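Local structure of bacterial Pleckstrin homology domain-containing protein (Shewanella loihica PV-4, 3DCX) at residues D22-A27 against N41-L46; A82-W87 against K97-G102. The protein is of unknown function but adopts a bacterial pleckstrin-homology fold, the bacterial counterpart of a domain used elsewhere for binding lipids and proteins. One frame throughout, in Å; residues are numbered along the deposited sequence.

Interaction 1. Residues D22-A27 against N41-L46; sequences DNEQLA and NKRLIL
The carboxylate of Glu24 meets the guanidinium of Arg43 edge to edge, with the two flat groups only 8° from coplanar. Arg43 grips it side-on with two nitrogens: NE of Arg43 lies 2.9 Å from OE2 of Glu24, and NH2 of Arg43 lies 2.8 Å from OE1 of Glu24. Both oxygens use their syn lone pairs, which fits the side-on, two-bond grip. Glu24 gets there by holding CG anti to its backbone N (chi1 -169°) and running on extended, crossing the arginine chain at about a right angle. CD1 of Ile45 packs 3.7 Å above one face of the Arg43 guanidinium plane, toward its rim.

Nearer the backbone, Asn41 N donates to Gln25 O at 2.8 Å. The Asn41 side chain returns the bond: Gln25 N reaches Asn41 OD1 at 2.9 Å, nearly straight at 174°, although the donor stands well above the amide carbonyl plane. Asn41 OD1 also lies 3.6 Å from Glu24 CG, and Lys42 CG slides past that same glutamate carbon at 4.0 Å.

Thr40 OG1 and Gly21 N bond to Glu24 OE2 and OE1 respectively, while Ser61 OG and Ile19 O take up Arg43 NH1 and NH2. An alanine in place of Glu24 would probably leave Arg43 NE without its mate and a buried positive charge poorly balanced. Leu117 of a second subunit packs on both Glu24 and Arg43. Two parallel bonds between opposite charges in this covered setting imply a pair whose rotation is fixed, clasping the approach to strand 26-32 against the start of strand 43-50.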
# COMPACT_ATOMS: atom_id res chain seq x y z
N ASP A 22 -4.49 -9.66 21.99
CA ASP A 22 -4.63 -9.35 23.42
C ASP A 22 -5.68 -8.27 23.69
O ASP A 22 -6.45 -8.39 24.63
CB ASP A 22 -3.30 -8.87 24.03
CG ASP A 22 -2.20 -9.94 24.05
OD1 ASP A 22 -2.48 -11.14 23.87
OD2 ASP A 22 -1.02 -9.55 24.23
N ASN A 23 -5.71 -7.22 22.88
CA ASN A 23 -6.68 -6.13 23.03
C ASN A 23 -7.84 -6.15 22.00
O ASN A 23 -8.44 -5.11 21.67
CB ASN A 23 -5.94 -4.79 22.94
CG ASN A 23 -4.75 -4.70 23.93
OD1 ASN A 23 -4.82 -5.19 25.06
ND2 ASN A 23 -3.66 -4.06 23.48
N GLU A 24 -8.15 -7.34 21.48
CA GLU A 24 -9.20 -7.47 20.50
C GLU A 24 -10.52 -7.83 21.17
O GLU A 24 -10.56 -8.63 22.11
CB GLU A 24 -8.84 -8.56 19.49
CG GLU A 24 -9.77 -8.58 18.28
CD GLU A 24 -9.25 -9.45 17.17
OE1 GLU A 24 -8.43 -10.37 17.47
OE2 GLU A 24 -9.66 -9.23 16.01
N GLN A 25 -11.59 -7.24 20.66
CA GLN A 25 -12.94 -7.51 21.14
C GLN A 25 -13.86 -7.81 19.98
O GLN A 25 -13.72 -7.26 18.89
CB GLN A 25 -13.47 -6.31 21.91
CG GLN A 25 -12.76 -6.10 23.22
CD GLN A 25 -13.40 -5.00 24.01
OE1 GLN A 25 -12.85 -3.90 24.09
NE2 GLN A 25 -14.59 -5.27 24.57
N LEU A 26 -14.84 -8.67 20.25
CA LEU A 26 -15.85 -9.00 19.26
C LEU A 26 -16.97 -7.97 19.26
O LEU A 26 -17.39 -7.51 20.32
CB LEU A 26 -16.42 -10.39 19.54
CG LEU A 26 -15.39 -11.53 19.49
CD1 LEU A 26 -16.17 -12.80 19.66
CD2 LEU A 26 -14.60 -11.58 18.22
N ALA A 27 -17.42 -7.56 18.08
CA ALA A 27 -18.50 -6.57 17.99
C ALA A 27 -19.81 -7.21 17.54
O ALA A 27 -20.90 -6.86 18.00
CB ALA A 27 -18.11 -5.38 17.04
N ASN A 41 -13.15 -5.55 16.70
CA ASN A 41 -12.74 -4.14 16.61
C ASN A 41 -11.48 -3.89 15.74
O ASN A 41 -11.08 -2.75 15.57
CB ASN A 41 -12.61 -3.50 18.00
CG ASN A 41 -11.56 -4.13 18.84
OD1 ASN A 41 -11.10 -5.25 18.60
ND2 ASN A 41 -11.17 -3.42 19.87
N LYS A 42 -10.87 -4.94 15.21
CA LYS A 42 -9.62 -4.87 14.44
C LYS A 42 -9.72 -5.47 13.03
O LYS A 42 -8.92 -5.15 12.15
CB LYS A 42 -8.54 -5.65 15.16
CG LYS A 42 -8.31 -5.26 16.59
CD LYS A 42 -7.50 -4.02 16.71
CE LYS A 42 -7.03 -3.82 18.13
NZ LYS A 42 -7.00 -2.39 18.44
N ARG A 43 -10.64 -6.39 12.83
CA ARG A 43 -10.71 -7.13 11.56
C ARG A 43 -12.04 -7.81 11.38
O ARG A 43 -12.80 -7.99 12.32
CB ARG A 43 -9.61 -8.22 11.53
CG ARG A 43 -9.70 -9.18 12.71
CD ARG A 43 -8.82 -10.44 12.61
NE ARG A 43 -8.52 -10.90 13.98
CZ ARG A 43 -7.73 -11.91 14.30
NH1 ARG A 43 -7.14 -12.67 13.36
NH2 ARG A 43 -7.51 -12.19 15.58
N LEU A 44 -12.29 -8.26 10.16
CA LEU A 44 -13.27 -9.30 9.94
C LEU A 44 -12.53 -10.63 9.98
O LEU A 44 -11.39 -10.72 9.49
CB LEU A 44 -13.94 -9.15 8.59
CG LEU A 44 -14.39 -7.75 8.19
CD1 LEU A 44 -14.83 -7.79 6.73
CD2 LEU A 44 -15.50 -7.22 9.08
N ILE A 45 -13.17 -11.63 10.57
CA ILE A 45 -12.75 -13.02 10.48
C ILE A 45 -13.82 -13.77 9.67
O ILE A 45 -15.02 -13.79 10.04
CB ILE A 45 -12.50 -13.66 11.85
CG1 ILE A 45 -11.54 -12.80 12.67
CG2 ILE A 45 -11.88 -15.11 11.69
CD1 ILE A 45 -11.43 -13.23 14.16
N LEU A 46 -13.41 -14.34 8.55
CA LEU A 46 -14.33 -15.09 7.72
C LEU A 46 -13.97 -16.55 7.90
O LEU A 46 -12.87 -16.98 7.54
CB LEU A 46 -14.25 -14.66 6.25
CG LEU A 46 -14.18 -13.17 5.90
CD1 LEU A 46 -14.56 -13.00 4.44
CD2 LEU A 46 -15.07 -12.31 6.78

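Interaction 2. Residues A82-W87 against K97-G102; sequences AELKLW and KELKKG
This is an antiparallel beta-hairpin contact between strand 82-88 and strand 95-99, outermost within this chain in the three-stranded sheet of the pleckstrin-homology fold whose C-terminal helix 105-116 covers one side. The axes of 82-87 and 97-99 approach to 4.6 Å, their directions 141° apart, antiparallel with a strong twist over these short segments.

Leu84 and Lys97 form a hydrogen-bonded pair: Leu84 N donates to Lys97 O, and Lys97 N to Leu84 O, each at 2.8 Å and close to straight. Glu83 and Glu98 follow as a non-hydrogen-bonded pair. Next along the strands, Leu99 N donates to Ala82 O at 2.8 Å, with the donor tilted 24° from the carbonyl plane.

The face bearing Ala82, Leu84, Lys97 and Leu99 is apolar except for Lys97, whose chain turns off from strand 82-88 toward its tip. In Leu99, chi1 of -65° sets CG anti to the carbonyl carbon, 4.1 Å from Leu84 CB. Its methyls divide their contacts: CD2 lies 4.0 Å from Leu84 CB, whereas CD1 lies 4.2 Å from Ala82 CB. Ile112 of the helix meets Leu84, while Val105 and Ile108 meet Leu99, so the leucines join sheet to helix. The Leu99 side chain also borders a bound 2-methyl-2,4-pentanediol, probably from the crystallisation liquor.

On the other face, the Glu83 and Glu98 carboxylates keep apart, and OE1 of Glu98 instead accepts from the N-terminal Gly1 N and forms a weakly bonded salt bridge with Lys100. Beyond the strand bonds, Leu99 is the centre of an inverse gamma turn, its flanks linked by a weak bond from Lys100 N to Glu98 O. One water closes this end, accepting from Ala82 N at 2.8 Å and donating to Leu99 O at 2.9 Å.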
# COMPACT_ATOMS: atom_id res chain seq x y z
N ALA A 82 -29.99 -7.02 0.13
CA ALA A 82 -28.98 -6.00 -0.16
C ALA A 82 -27.63 -6.68 -0.27
O ALA A 82 -27.43 -7.76 0.29
CB ALA A 82 -28.93 -4.90 0.93
N GLU A 83 -26.71 -6.06 -1.01
CA GLU A 83 -25.40 -6.64 -1.29
C GLU A 83 -24.30 -5.75 -0.74
O GLU A 83 -24.35 -4.54 -0.93
CB GLU A 83 -25.23 -6.77 -2.79
CG GLU A 83 -24.35 -7.90 -3.21
CD GLU A 83 -24.31 -8.03 -4.71
OE1 GLU A 83 -23.66 -7.18 -5.37
OE2 GLU A 83 -24.93 -8.98 -5.23
N LEU A 84 -23.34 -6.36 -0.06
CA LEU A 84 -22.14 -5.66 0.41
C LEU A 84 -20.95 -6.09 -0.45
O LEU A 84 -20.72 -7.29 -0.61
CB LEU A 84 -21.85 -5.97 1.89
CG LEU A 84 -20.58 -5.45 2.59
CD1 LEU A 84 -20.67 -3.94 2.81
CD2 LEU A 84 -20.37 -6.16 3.93
N LYS A 85 -20.26 -5.12 -1.04
CA LYS A 85 -19.02 -5.34 -1.75
C LYS A 85 -17.88 -4.73 -0.92
O LYS A 85 -17.96 -3.56 -0.49
CB LYS A 85 -19.05 -4.69 -3.13
CG LYS A 85 -20.22 -5.11 -4.02
CD LYS A 85 -20.03 -4.55 -5.43
CE LYS A 85 -20.85 -5.33 -6.45
NZ LYS A 85 -20.97 -4.57 -7.72
N LEU A 86 -16.85 -5.52 -0.66
CA LEU A 86 -15.66 -5.04 0.09
C LEU A 86 -14.47 -5.21 -0.81
O LEU A 86 -14.20 -6.31 -1.29
CB LEU A 86 -15.41 -5.83 1.36
CG LEU A 86 -16.46 -5.84 2.49
CD1 LEU A 86 -16.00 -6.82 3.57
CD2 LEU A 86 -16.71 -4.47 3.11
N TRP A 87 -13.76 -4.11 -1.09
CA TRP A 87 -12.53 -4.22 -1.87
C TRP A 87 -11.39 -4.33 -0.91
O TRP A 87 -11.23 -3.53 -0.01
CB TRP A 87 -12.35 -3.03 -2.77
CG TRP A 87 -13.13 -3.11 -3.99
CD1 TRP A 87 -12.72 -3.58 -5.23
CD2 TRP A 87 -14.48 -2.69 -4.16
NE1 TRP A 87 -13.73 -3.46 -6.13
CE2 TRP A 87 -14.82 -2.91 -5.52
CE3 TRP A 87 -15.44 -2.13 -3.31
CZ2 TRP A 87 -16.07 -2.62 -6.03
CZ3 TRP A 87 -16.67 -1.82 -3.82
CH2 TRP A 87 -16.98 -2.07 -5.17
N LYS A 97 -20.94 -10.07 -0.49
CA LYS A 97 -21.70 -10.80 0.53
C LYS A 97 -23.15 -10.32 0.55
O LYS A 97 -23.42 -9.12 0.48
CB LYS A 97 -21.02 -10.67 1.89
CG LYS A 97 -19.67 -11.39 2.00
CD LYS A 97 -19.80 -12.93 2.05
CE LYS A 97 -19.54 -13.47 3.46
NZ LYS A 97 -19.56 -14.97 3.62
N GLU A 98 -24.08 -11.28 0.57
CA GLU A 98 -25.50 -10.95 0.70
C GLU A 98 -25.77 -10.58 2.13
O GLU A 98 -25.37 -11.30 3.05
CB GLU A 98 -26.40 -12.14 0.35
CG GLU A 98 -26.93 -12.13 -1.07
CD GLU A 98 -27.75 -13.39 -1.37
OE1 GLU A 98 -28.67 -13.71 -0.57
OE2 GLU A 98 -27.44 -14.04 -2.39
N LEU A 99 -26.43 -9.44 2.31
CA LEU A 99 -26.85 -9.01 3.63
C LEU A 99 -28.19 -9.69 3.90
O LEU A 99 -29.25 -9.08 3.74
CB LEU A 99 -26.92 -7.48 3.70
CG LEU A 99 -25.57 -6.76 3.53
CD1 LEU A 99 -25.68 -5.25 3.58
CD2 LEU A 99 -24.52 -7.27 4.54
N LYS A 100 -28.11 -10.96 4.30
CA LYS A 100 -29.29 -11.82 4.40
C LYS A 100 -30.28 -11.34 5.45
O LYS A 100 -29.90 -10.65 6.41
CB LYS A 100 -28.89 -13.26 4.69
CG LYS A 100 -28.01 -13.83 3.62
CD LYS A 100 -27.45 -15.18 3.96
CE LYS A 100 -26.68 -15.71 2.77
NZ LYS A 100 -27.53 -15.73 1.54
N LYS A 101 -31.54 -11.69 5.25
CA LYS A 101 -32.58 -11.43 6.24
C LYS A 101 -32.16 -12.04 7.59
O LYS A 101 -31.67 -13.18 7.67
CB LYS A 101 -33.94 -11.96 5.78
CG LYS A 101 -34.53 -11.11 4.66
CD LYS A 101 -35.75 -11.75 4.03
CE LYS A 101 -36.21 -10.96 2.81
NZ LYS A 101 -35.16 -10.92 1.74
N GLY A 102 -32.31 -11.23 8.63
CA GLY A 102 -31.72 -11.54 9.92
C GLY A 102 -30.48 -10.72 10.26
O GLY A 102 -30.06 -10.69 11.42
O HOH W 1 -31.09 -7.14 2.73

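How the interactions relate
Interactions 1 and 2 belong to the two antiparallel sheets of one pleckstrin-homology domain, with centres about 19 Å apart on opposite sides of the chain's centre. Both segments of interaction 1 precede those of interaction 2 in the sequence. Even so they touch in the interior: Leu44 CD1 lies 3.5 Å from Leu86 CD1, bringing strand 43-50 against strand 82-88 by apolar packing. Helix 105-116 is a second bridge, since it covers the leucines of interaction 2 and also packs its Phe115 on Ala27 and Asn41 of interaction 1. The bound diol, probably a crystallisation additive, adjoins interaction 2, about 3 Å between its nearest atom and the Leu99 side chain.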